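Local coordinates for protein beta-N-acetylhexosaminidase (Streptomyces plicatus, PDB 1JAK) that removes terminal non-reducing beta-linked N-acetylhexosamine units from glycans by hydrolysis, using substrate-assisted catalysis as a family 20 glycoside hydrolase, at residues 153-157 against 472-477. Numbering follows the deposited sequence.
With SO4 (sulfate ion), chain B.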
loop_
_atom_site.group_PDB
_atom_site.type_symbol
_atom_site.label_atom_id
_atom_site.label_comp_id
_atom_site.label_asym_id
_atom_site.label_seq_id
_atom_site.Cartn_x
_atom_site.Cartn_y
_atom_site.Cartn_z
ATOM N N ASP A 153 18.672 -8.973 -4.241
ATOM C CA ASP A 153 17.217 -8.908 -4.262
ATOM C C ASP A 153 16.606 -7.973 -5.312
ATOM O O ASP A 153 17.018 -6.825 -5.447
ATOM C CB ASP A 153 16.803 -8.461 -2.854
ATOM C CG ASP A 153 15.417 -8.907 -2.456
ATOM O OD1 ASP A 153 14.789 -9.706 -3.179
ATOM O OD2 ASP A 153 14.967 -8.447 -1.384
ATOM N N THR A 154 15.615 -8.476 -6.048
ATOM C CA THR A 154 14.903 -7.689 -7.053
ATOM C C THR A 154 13.430 -8.096 -6.968
ATOM O O THR A 154 13.121 -9.216 -6.570
ATOM C CB THR A 154 15.412 -7.968 -8.483
ATOM O OG1 THR A 154 15.359 -9.378 -8.737
ATOM C CG2 THR A 154 16.845 -7.458 -8.654
ATOM N N PRO A 155 12.507 -7.193 -7.340
ATOM C CA PRO A 155 11.066 -7.479 -7.289
ATOM C C PRO A 155 10.473 -8.249 -8.469
ATOM O O PRO A 155 10.890 -8.086 -9.614
ATOM C CB PRO A 155 10.457 -6.092 -7.165
ATOM C CG PRO A 155 11.353 -5.288 -8.053
ATOM C CD PRO A 155 12.741 -5.770 -7.648
ATOM N N ARG A 156 9.474 -9.073 -8.170
ATOM C CA ARG A 156 8.781 -9.867 -9.180
ATOM C C ARG A 156 7.798 -8.996 -9.961
ATOM O O ARG A 156 7.727 -9.073 -11.192
ATOM C CB ARG A 156 8.026 -11.013 -8.504
ATOM C CG ARG A 156 7.234 -11.896 -9.460
ATOM C CD ARG A 156 6.460 -12.959 -8.703
ATOM N NE ARG A 156 5.795 -13.888 -9.614
ATOM C CZ ARG A 156 4.984 -14.868 -9.228
ATOM N NH1 ARG A 156 4.722 -15.057 -7.941
ATOM N NH2 ARG A 156 4.447 -15.675 -10.135
ATOM N N TYR A 157 7.046 -8.168 -9.235
ATOM C CA TYR A 157 6.050 -7.273 -9.825
ATOM C C TYR A 157 6.349 -5.813 -9.509
ATOM O O TYR A 157 6.886 -5.503 -8.448
ATOM C CB TYR A 157 4.656 -7.610 -9.289
ATOM C CG TYR A 157 4.136 -8.955 -9.725
ATOM C CD1 TYR A 157 3.757 -9.180 -11.047
ATOM C CD2 TYR A 157 4.018 -10.006 -8.814
ATOM C CE1 TYR A 157 3.271 -10.419 -11.454
ATOM C CE2 TYR A 157 3.534 -11.252 -9.212
ATOM C CZ TYR A 157 3.162 -11.447 -10.533
ATOM O OH TYR A 157 2.680 -12.673 -10.932
ATOM N N LEU A 472 3.951 -11.522 -1.907
ATOM C CA LEU A 472 3.389 -11.977 -3.174
ATOM C C LEU A 472 3.783 -11.015 -4.289
ATOM O O LEU A 472 4.025 -11.427 -5.421
ATOM C CB LEU A 472 1.862 -12.073 -3.084
ATOM C CG LEU A 472 1.316 -13.126 -2.118
ATOM C CD1 LEU A 472 -0.207 -13.106 -2.154
ATOM C CD2 LEU A 472 1.830 -14.503 -2.509
ATOM N N GLY A 473 3.872 -9.730 -3.962
ATOM C CA GLY A 473 4.235 -8.759 -4.973
ATOM C C GLY A 473 5.725 -8.703 -5.259
ATOM O O GLY A 473 6.135 -8.426 -6.384
ATOM N N TRP A 474 6.539 -8.992 -4.247
ATOM C CA TRP A 474 7.990 -8.905 -4.391
ATOM C C TRP A 474 8.800 -10.176 -4.664
ATOM O O TRP A 474 9.619 -10.215 -5.591
ATOM C CB TRP A 474 8.564 -8.210 -3.142
ATOM C CG TRP A 474 10.065 -8.079 -3.145
ATOM C CD1 TRP A 474 10.982 -9.080 -2.958
ATOM C CD2 TRP A 474 10.820 -6.891 -3.415
ATOM N NE1 TRP A 474 12.258 -8.588 -3.102
ATOM C CE2 TRP A 474 12.188 -7.249 -3.383
ATOM C CE3 TRP A 474 10.474 -5.559 -3.683
ATOM C CZ2 TRP A 474 13.211 -6.322 -3.611
ATOM C CZ3 TRP A 474 11.494 -4.635 -3.911
ATOM C CH2 TRP A 474 12.846 -5.023 -3.874
ATOM N N SER A 475 8.579 -11.203 -3.851
ATOM C CA SER A 475 9.339 -12.447 -3.938
ATOM C C SER A 475 9.130 -13.348 -5.147
ATOM O O SER A 475 8.070 -13.348 -5.771
ATOM C CB SER A 475 9.109 -13.260 -2.665
ATOM O OG SER A 475 9.426 -12.489 -1.519
ATOM N N PRO A 476 10.166 -14.129 -5.500
ATOM C CA PRO A 476 10.080 -15.047 -6.639
ATOM C C PRO A 476 9.090 -16.159 -6.303
ATOM O O PRO A 476 8.970 -16.560 -5.148
ATOM C CB PRO A 476 11.508 -15.581 -6.766
ATOM C CG PRO A 476 12.348 -14.474 -6.180
ATOM C CD PRO A 476 11.541 -14.078 -4.975
ATOM N N ALA A 477 8.384 -16.661 -7.308
ATOM C CA ALA A 477 7.425 -17.729 -7.077
ATOM C C ALA A 477 8.100 -18.920 -6.401
ATOM O O ALA A 477 7.502 -19.588 -5.558
ATOM C CB ALA A 477 6.798 -18.160 -8.397
HETATM S S SO4 B . 5.892 -14.193 -13.481
HETATM O O1 SO4 B . 4.848 -13.714 -14.408
HETATM O O2 SO4 B . 5.487 -15.492 -12.909
HETATM O O3 SO4 B . 7.161 -14.353 -14.218
HETATM O O4 SO4 B . 6.080 -13.208 -12.397
HETATM O O HOH W 1 11.659 -11.444 -6.756
HETATM O O HOH W 2 5.477 -13.647 -5.606
#
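In this two-domain family 20 hydrolase, the linker 153-157 leads from strand 145-153 of the N-terminal domain to strand 159-165 of the (beta/alpha)8 barrel, and it receives the C-terminal end of helix 465-474. Carbonyls in the last turn of a helix generally have no amide four residues on to bond, so linker amides and water can use them. A water donates to L472 O and S475 O and accepts from R156 NH1; the side chain of L472 packs on W426. At G473 the main chain runs close to the linker, and Y157 N donates to G473 O (3.0 Å). W474 reaches back towards the N-terminal domain. Its indole, large and flat with one polar edge, takes P155 CB over its six-membered ring in a CH-pi contact, and NE1 donates to D153 OD1 (2.8 Å), an oxygen that also accepts from A32 N. R156 N donates to W474 O (2.8 Å), which a second water links to T154 O. S475, the first non-helical residue, turns its hydroxyl to A30 O. Beyond P476, the A477 methyl lies over one face of the R156 guanidinium. Extended R156 salt-bridges D427 through NH2 and binds a sulfate, probably from the crystallisation liquor: NH2 donates to O2 (3.0 Å), NE to O4 (2.9 Å).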